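Local coordinates for protein pectate lyase (Paenibacillus sp. 0602, PDB 5GT5) that cleaves pectate by endo-acting elimination, probably also acts on partly methylated pectin, and probably relies on calcium as cofactor, at residues P73-N78 / V91-T95; F132-E137 / N149-I154; A172-D178 / Q243-L248. The protein carries 1 engineered substitution. All coordinates share one frame; numbering follows the deposited sequence.

Contact 1 (P73-N78 / V91-T95); sequences PFAKHN and VSKIT
The phenyl ring of F74 lies flat against I94, the two side chains running alongside each other from a non-hydrogen-bonded antiparallel pair. I94 CG1 stands over the centre of the ring in a CH-pi contact, 3.8 Å from the F74 centroid, and I94 CD1 carries the cover on to F74 CE2 at 3.7 Å. With CG1 of I94 opposite the carbonyl carbon and beside the backbone N (chi1 -57°), this branch rather than CG2 meets the phenyl face. The hydroxyl S92 OG comes in at the ring edge, near CD2, while its own hydrogen bond goes to L60 O.

From the opposite face of the strand pair, the one bearing A75, K93 reaches across H77. K93 CE rests over the imidazole, 3.5 Å from H77 NE2; the lysine chain is straight until it bends at chi3 (-81°), which swings CE over the ring. The backbone amide N78 N binds H77 ND1 close to the ring plane, at 2.8 Å, which probably helps to fix the turn of the imidazole.

These side chains decorate an added antiparallel edge strand, 74-76, laid beside strand 92-97 of the parallel beta-helix characteristic of polysaccharide lyase family 1. A75 and K93 form the hydrogen-bonded pair, K93 N to A75 O being 2.8 Å. T95 N binds P73 O at one end, just after the cis peptide that precedes P73, and H77 N binds V91 O at 2.9 Å at the other.

Further out, A36, L39 and A40 of helix 36-43 pack on F74. H77 meets W151 edge-to-face; N78 O accepts from W151 NE1 and N78 ND2 donates to N149 O, whereas K76 NZ binds H77 O and forms a salt bridge with D79.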
# COMPACT_ATOMS: atom_id res chain seq x y z
N PRO A 73 18.04 15.33 5.80
CA PRO A 73 17.04 15.46 4.71
C PRO A 73 16.79 16.86 4.17
O PRO A 73 15.88 16.99 3.35
CB PRO A 73 15.75 14.99 5.40
CG PRO A 73 15.93 15.48 6.83
CD PRO A 73 17.41 15.26 7.13
N PHE A 74 17.52 17.88 4.62
CA PHE A 74 17.44 19.23 4.02
C PHE A 74 18.39 19.39 2.86
O PHE A 74 19.53 18.90 2.91
CB PHE A 74 17.85 20.29 5.04
CG PHE A 74 16.81 20.63 6.08
CD1 PHE A 74 16.48 19.72 7.09
CD2 PHE A 74 16.23 21.90 6.11
CE1 PHE A 74 15.54 20.05 8.08
CE2 PHE A 74 15.28 22.25 7.09
CZ PHE A 74 14.95 21.34 8.09
N ALA A 75 17.95 20.12 1.84
CA ALA A 75 18.83 20.54 0.76
C ALA A 75 18.42 21.94 0.35
O ALA A 75 17.29 22.36 0.60
CB ALA A 75 18.70 19.62 -0.42
N LYS A 76 19.34 22.65 -0.29
CA LYS A 76 18.99 23.96 -0.84
C LYS A 76 18.04 23.77 -2.02
O LYS A 76 18.29 22.94 -2.90
CB LYS A 76 20.25 24.70 -1.31
CG LYS A 76 19.98 26.14 -1.69
CD LYS A 76 21.22 26.83 -2.27
CE LYS A 76 21.49 26.34 -3.69
NZ LYS A 76 20.44 26.68 -4.72
N HIS A 77 16.94 24.52 -2.02
CA HIS A 77 16.02 24.51 -3.16
C HIS A 77 16.49 25.49 -4.24
O HIS A 77 17.51 26.17 -4.06
CB HIS A 77 14.62 24.91 -2.68
CG HIS A 77 13.50 24.21 -3.40
ND1 HIS A 77 13.52 23.95 -4.76
CD2 HIS A 77 12.33 23.70 -2.94
CE1 HIS A 77 12.41 23.32 -5.10
NE2 HIS A 77 11.68 23.15 -4.01
N ASN A 78 15.78 25.56 -5.36
CA ASN A 78 16.08 26.59 -6.32
C ASN A 78 15.98 27.96 -5.68
O ASN A 78 15.09 28.22 -4.84
CB ASN A 78 15.12 26.48 -7.50
CG ASN A 78 15.30 25.19 -8.26
OD1 ASN A 78 16.43 24.81 -8.59
ND2 ASN A 78 14.20 24.50 -8.56
N VAL A 91 15.48 29.12 0.68
CA VAL A 91 14.37 28.16 0.63
C VAL A 91 14.99 26.77 0.62
O VAL A 91 15.94 26.50 -0.12
CB VAL A 91 13.51 28.39 -0.64
CG1 VAL A 91 12.44 27.33 -0.78
CG2 VAL A 91 12.86 29.78 -0.62
N SER A 92 14.47 25.89 1.45
CA SER A 92 14.95 24.51 1.52
C SER A 92 13.96 23.54 0.90
O SER A 92 12.77 23.87 0.71
CB SER A 92 15.15 24.09 2.98
OG SER A 92 16.15 24.89 3.61
N LYS A 93 14.47 22.36 0.56
CA LYS A 93 13.63 21.22 0.23
C LYS A 93 13.94 20.13 1.24
O LYS A 93 15.10 19.75 1.41
CB LYS A 93 13.91 20.70 -1.18
CG LYS A 93 12.99 19.55 -1.53
CD LYS A 93 13.31 18.95 -2.89
CE LYS A 93 12.69 19.78 -3.98
NZ LYS A 93 12.89 19.14 -5.32
N ILE A 94 12.91 19.64 1.92
CA ILE A 94 13.06 18.63 2.96
C ILE A 94 12.46 17.34 2.45
O ILE A 94 11.27 17.29 2.15
CB ILE A 94 12.37 19.05 4.25
CG1 ILE A 94 12.91 20.42 4.75
CG2 ILE A 94 12.56 17.97 5.29
CD1 ILE A 94 12.05 21.12 5.75
N THR A 95 13.31 16.32 2.29
CA THR A 95 12.86 15.06 1.69
C THR A 95 12.71 13.97 2.73
O THR A 95 13.72 13.51 3.30
CB THR A 95 13.83 14.59 0.59
OG1 THR A 95 13.88 15.59 -0.44
CG2 THR A 95 13.31 13.31 -0.05

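Contact 2 (F132-E137 / N149-I154); sequences FDELWE and NDWDYI
Y153 pushes its ring into the angle between F132 and L135, and here the contact is tightest. F132 CB lies over one face of the tyrosine, offset toward the rim and 3.4 Å from Y153 CD1, while L135 CB comes within 3.4 Å of Y153 CE1, the two side chains passing head to tail. The F132 ring itself is oblique to the tyrosine, its plane turned by 59°, and stacks instead on F169. L135 has CG anti to the backbone N (chi1 -161°), a turn that carries its branches between W151 CB and the Y153 ring, with CD2 3.6 Å from D152 O.

Toward E137 and N149 the backbones diverge, their CA atoms 9.2 Å apart, and the polar ends of these buried side chains span the distance. N149 ND2 donates to E137 OE2 at 2.8 Å, approaching from above the carboxylate plane, and the same nitrogen lies over the face of W151 near its rim. E137 CD packs 3.6 Å from W151 CH2. L81 N also binds OE2, while T82 N and H83 N bind OE1. With an alanine at E137, these amides and N149 would probably be left without the carboxylate that receives them, and the contact with W151 CH2 would be lost. The looser, more solvent-accessible side is that of D133 and E134, which point away, E134 bonding to H114.

This long loop, leading from strand 131-133 of the beta-helix to strand 154-157, carries D152, whose OD1 bonds to G175 N and which probably belongs to the calcium site of pectate lyases.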
# COMPACT_ATOMS: atom_id res chain seq x y z
N PHE A 132 1.23 26.05 6.34
CA PHE A 132 2.32 26.16 5.41
C PHE A 132 2.26 27.54 4.76
O PHE A 132 1.21 27.94 4.24
CB PHE A 132 2.20 25.07 4.35
CG PHE A 132 2.32 23.69 4.93
CD1 PHE A 132 1.23 23.05 5.48
CD2 PHE A 132 3.54 23.05 4.93
CE1 PHE A 132 1.38 21.74 6.05
CE2 PHE A 132 3.69 21.77 5.43
CZ PHE A 132 2.62 21.12 6.02
N ASP A 133 3.37 28.28 4.83
CA ASP A 133 3.34 29.67 4.38
C ASP A 133 4.70 30.11 3.87
O ASP A 133 5.74 29.46 4.13
CB ASP A 133 2.89 30.61 5.53
CG ASP A 133 2.30 31.93 5.04
OD1 ASP A 133 2.18 32.16 3.82
OD2 ASP A 133 1.98 32.76 5.94
N GLU A 134 4.69 31.23 3.13
CA GLU A 134 5.89 31.93 2.66
C GLU A 134 6.77 31.07 1.76
O GLU A 134 7.95 30.81 2.03
CB GLU A 134 6.65 32.56 3.85
CG GLU A 134 5.75 33.52 4.63
CD GLU A 134 6.46 34.33 5.72
OE1 GLU A 134 7.70 34.26 5.86
OE2 GLU A 134 5.72 35.02 6.45
N LEU A 135 6.13 30.60 0.70
CA LEU A 135 6.78 29.79 -0.33
C LEU A 135 6.33 30.26 -1.72
O LEU A 135 6.30 29.46 -2.67
CB LEU A 135 6.48 28.29 -0.13
CG LEU A 135 7.44 27.32 -0.85
CD1 LEU A 135 8.87 27.42 -0.29
CD2 LEU A 135 6.95 25.90 -0.72
N TRP A 136 6.01 31.55 -1.84
CA TRP A 136 5.66 32.16 -3.13
C TRP A 136 6.54 33.38 -3.36
O TRP A 136 6.86 34.09 -2.41
CB TRP A 136 4.18 32.57 -3.17
CG TRP A 136 3.78 33.32 -4.45
CD1 TRP A 136 3.30 32.77 -5.62
CD2 TRP A 136 3.85 34.73 -4.66
NE1 TRP A 136 3.06 33.78 -6.54
CE2 TRP A 136 3.39 34.98 -5.98
CE3 TRP A 136 4.25 35.82 -3.86
CZ2 TRP A 136 3.34 36.27 -6.51
CZ3 TRP A 136 4.19 37.10 -4.38
CH2 TRP A 136 3.75 37.32 -5.69
N GLU A 137 6.91 33.62 -4.62
CA GLU A 137 7.49 34.90 -5.04
C GLU A 137 7.04 35.17 -6.46
O GLU A 137 6.56 34.28 -7.14
CB GLU A 137 9.02 34.91 -4.91
CG GLU A 137 9.72 34.00 -5.93
CD GLU A 137 11.23 34.18 -5.91
OE1 GLU A 137 11.74 34.85 -4.97
OE2 GLU A 137 11.89 33.65 -6.83
N ASN A 149 11.06 28.00 -10.41
CA ASN A 149 11.46 27.67 -9.04
C ASN A 149 11.06 26.27 -8.58
O ASN A 149 11.76 25.63 -7.78
CB ASN A 149 10.90 28.68 -8.04
CG ASN A 149 11.49 30.06 -8.21
OD1 ASN A 149 12.03 30.40 -9.29
ND2 ASN A 149 11.40 30.87 -7.16
N ASP A 150 9.91 25.81 -9.06
CA ASP A 150 9.40 24.47 -8.73
C ASP A 150 9.20 24.30 -7.23
O ASP A 150 9.45 23.22 -6.69
CB ASP A 150 10.30 23.36 -9.29
CG ASP A 150 10.40 23.39 -10.81
OD1 ASP A 150 9.47 23.87 -11.50
OD2 ASP A 150 11.43 22.90 -11.32
N TRP A 151 8.80 25.36 -6.52
CA TRP A 151 8.50 25.25 -5.10
C TRP A 151 7.06 24.85 -4.86
O TRP A 151 6.14 25.57 -5.29
CB TRP A 151 8.71 26.60 -4.40
CG TRP A 151 10.07 27.25 -4.46
CD1 TRP A 151 11.30 26.67 -4.72
CD2 TRP A 151 10.32 28.64 -4.22
NE1 TRP A 151 12.29 27.63 -4.65
CE2 TRP A 151 11.71 28.84 -4.35
CE3 TRP A 151 9.50 29.73 -3.92
CZ2 TRP A 151 12.31 30.10 -4.16
CZ3 TRP A 151 10.08 30.97 -3.74
CH2 TRP A 151 11.47 31.15 -3.89
N ASP A 152 6.84 23.72 -4.18
CA ASP A 152 5.50 23.22 -3.85
C ASP A 152 5.49 22.94 -2.36
O ASP A 152 6.53 22.53 -1.82
CB ASP A 152 5.24 21.90 -4.59
CG ASP A 152 5.70 21.95 -6.04
OD1 ASP A 152 4.95 22.45 -6.87
OD2 ASP A 152 6.82 21.47 -6.34
N TYR A 153 4.39 23.13 -1.65
CA TYR A 153 4.43 22.86 -0.22
C TYR A 153 4.66 21.37 0.08
O TYR A 153 5.48 21.03 0.90
CB TYR A 153 3.18 23.34 0.49
CG TYR A 153 3.13 24.82 0.69
CD1 TYR A 153 4.08 25.45 1.52
CD2 TYR A 153 2.11 25.58 0.14
CE1 TYR A 153 4.01 26.82 1.72
CE2 TYR A 153 2.05 26.95 0.36
CZ TYR A 153 2.99 27.54 1.16
OH TYR A 153 2.93 28.91 1.35
N ILE A 154 3.88 20.50 -0.55
CA ILE A 154 4.04 19.05 -0.33
C ILE A 154 3.95 18.36 -1.67
O ILE A 154 3.01 18.62 -2.45
CB ILE A 154 2.96 18.48 0.60
CG1 ILE A 154 3.02 19.17 1.97
CG2 ILE A 154 3.13 16.97 0.76
CD1 ILE A 154 1.90 18.73 2.93

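Contact 3 (A172-D178 / Q243-L248); sequences AYDGLVD and QKKGHL
Q243 spreads its amide against A172 and meets both the N-H and the carbonyl O of that residue: A172 N donates to Q243 OE1 at 2.9 Å, and Q243 NE2 returns a longer bond to A172 O. A bend at chi2 (62°) folds the amide back, so that NE2 also binds K245 O, almost straight, while L176 CD2 packs against its nitrogen at 3.6 Å. K245 then runs out extended over D174; NZ and D174 OD1, 3.1 Å apart, form a salt bridge, tentative because D174 has two conformers. G246 offers its carbonyl O to L176 N at 3.0 Å. V177 N, nearby, is buried without a partner. H247 directs ND1 in its ring plane onto a lone pair of V177 O, at 2.8 Å, and its NE2 is held by Y270 OH. L248 N closes the series on D178 OD1 at 2.9 Å, met from above the carboxylate plane. D178, and D174 in the conformer modelled here, bring an oxygen close to D152 OD1, and K245 touches R276: the acidic cluster and adjoining arginine expected of the calcium site and catalytic centre in a pectate lyase.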
# COMPACT_ATOMS: atom_id res chain seq x y z
N ALA A 172 1.69 29.49 -2.95
CA ALA A 172 2.92 28.82 -3.34
C ALA A 172 3.26 29.19 -4.77
O ALA A 172 2.38 29.41 -5.60
CB ALA A 172 2.78 27.29 -3.22
N TYR A 173 4.56 29.23 -5.04
CA TYR A 173 5.05 29.49 -6.38
C TYR A 173 4.43 28.52 -7.38
O TYR A 173 3.93 28.95 -8.43
CB TYR A 173 6.58 29.42 -6.38
CG TYR A 173 7.26 29.71 -7.70
CD1 TYR A 173 7.32 28.72 -8.68
CD2 TYR A 173 7.84 30.95 -7.97
CE1 TYR A 173 7.94 28.95 -9.90
CE2 TYR A 173 8.51 31.18 -9.19
CZ TYR A 173 8.53 30.18 -10.15
OH TYR A 173 9.17 30.37 -11.35
N ASP A 174 4.48 27.23 -7.06
CA ASP A 174 3.88 26.20 -7.91
C ASP A 174 2.70 25.57 -7.17
O ASP A 174 1.73 26.25 -6.86
CB ASP A 174 4.99 25.20 -8.31
CG ASP A 174 4.63 24.29 -9.46
OD1 ASP A 174 3.58 24.45 -10.09
OD2 ASP A 174 5.49 23.42 -9.78
N GLY A 175 2.77 24.29 -6.86
CA GLY A 175 1.61 23.61 -6.31
C GLY A 175 1.50 23.60 -4.79
O GLY A 175 2.45 23.86 -4.04
N LEU A 176 0.30 23.27 -4.33
CA LEU A 176 0.03 23.18 -2.90
C LEU A 176 0.31 21.77 -2.41
O LEU A 176 1.22 21.58 -1.60
CB LEU A 176 -1.40 23.60 -2.61
CG LEU A 176 -1.75 25.00 -3.09
CD1 LEU A 176 -3.24 25.30 -2.80
CD2 LEU A 176 -0.84 26.03 -2.44
N VAL A 177 -0.47 20.79 -2.85
CA VAL A 177 -0.14 19.39 -2.56
C VAL A 177 -0.28 18.64 -3.88
O VAL A 177 -1.37 18.59 -4.47
CB VAL A 177 -1.04 18.72 -1.49
CG1 VAL A 177 -0.58 17.28 -1.26
CG2 VAL A 177 -1.03 19.52 -0.17
N ASP A 178 0.83 18.09 -4.37
CA ASP A 178 0.91 17.36 -5.63
C ASP A 178 1.19 15.92 -5.34
O ASP A 178 1.88 15.58 -4.35
CB ASP A 178 2.01 17.92 -6.50
CG ASP A 178 1.73 19.34 -6.98
OD1 ASP A 178 0.57 19.79 -6.95
OD2 ASP A 178 2.70 20.02 -7.41
N GLN A 243 -4.30 31.97 -5.62
CA GLN A 243 -3.27 30.93 -5.84
C GLN A 243 -3.45 30.32 -7.22
O GLN A 243 -4.55 29.94 -7.59
CB GLN A 243 -3.44 29.86 -4.75
CG GLN A 243 -2.66 28.57 -5.00
CD GLN A 243 -1.16 28.78 -5.04
OE1 GLN A 243 -0.66 29.82 -4.58
NE2 GLN A 243 -0.43 27.79 -5.56
N LYS A 244 -2.38 30.24 -8.01
CA LYS A 244 -2.53 29.80 -9.41
C LYS A 244 -2.82 28.31 -9.55
O LYS A 244 -3.63 27.91 -10.38
CB LYS A 244 -1.26 30.15 -10.20
CG LYS A 244 -1.29 29.85 -11.69
CD LYS A 244 -2.31 30.72 -12.39
CE LYS A 244 -1.83 32.16 -12.52
NZ LYS A 244 -2.79 33.00 -13.31
N LYS A 245 -2.18 27.48 -8.74
CA LYS A 245 -2.28 26.01 -8.90
C LYS A 245 -2.61 25.31 -7.58
O LYS A 245 -1.99 25.58 -6.55
CB LYS A 245 -0.93 25.43 -9.42
CG LYS A 245 -0.55 25.84 -10.83
CD LYS A 245 0.93 25.65 -11.06
CE LYS A 245 1.39 26.16 -12.42
NZ LYS A 245 2.85 26.45 -12.41
N GLY A 246 -3.57 24.38 -7.61
CA GLY A 246 -3.93 23.61 -6.45
C GLY A 246 -3.21 22.27 -6.31
O GLY A 246 -2.12 22.20 -5.75
N HIS A 247 -3.83 21.20 -6.81
CA HIS A 247 -3.32 19.84 -6.73
C HIS A 247 -3.01 19.27 -8.12
O HIS A 247 -3.93 19.10 -8.94
CB HIS A 247 -4.39 18.90 -6.14
CG HIS A 247 -4.84 19.25 -4.75
ND1 HIS A 247 -3.99 19.31 -3.68
CD2 HIS A 247 -6.10 19.45 -4.26
CE1 HIS A 247 -4.69 19.60 -2.58
NE2 HIS A 247 -5.96 19.69 -2.91
N LEU A 248 -1.76 18.98 -8.41
CA LEU A 248 -1.37 18.24 -9.62
C LEU A 248 -1.28 16.78 -9.25
O LEU A 248 -0.43 16.39 -8.44
CB LEU A 248 -0.02 18.75 -10.13
CG LEU A 248 0.43 18.09 -11.45
CD1 LEU A 248 -0.54 18.38 -12.61
CD2 LEU A 248 1.85 18.59 -11.76
O HOH W 1 0.73 28.36 -8.38

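In the fold
Followed from the N terminus, the three contacts come in series, and none nests in or crosses another. Contact 1 closes a short loop holding helix 84-89 and makes strand 74-76 an edge strand of a mixed sheet. Contact 2 closes the excursion from strand 131-133 to strand 154-157. Contact 3 closes a much longer one, with helices 203-212, 219-225 and 233-241 inside it. N78 binds N149 and W151, joining contacts 1 and 2; W151 O to D174 N joins contacts 2 and 3. Contacts 1 and 3 do not touch, about 8 Å separating their nearest atoms, yet they reach the two outermost strands of that sheet, 74-76 and 177-180.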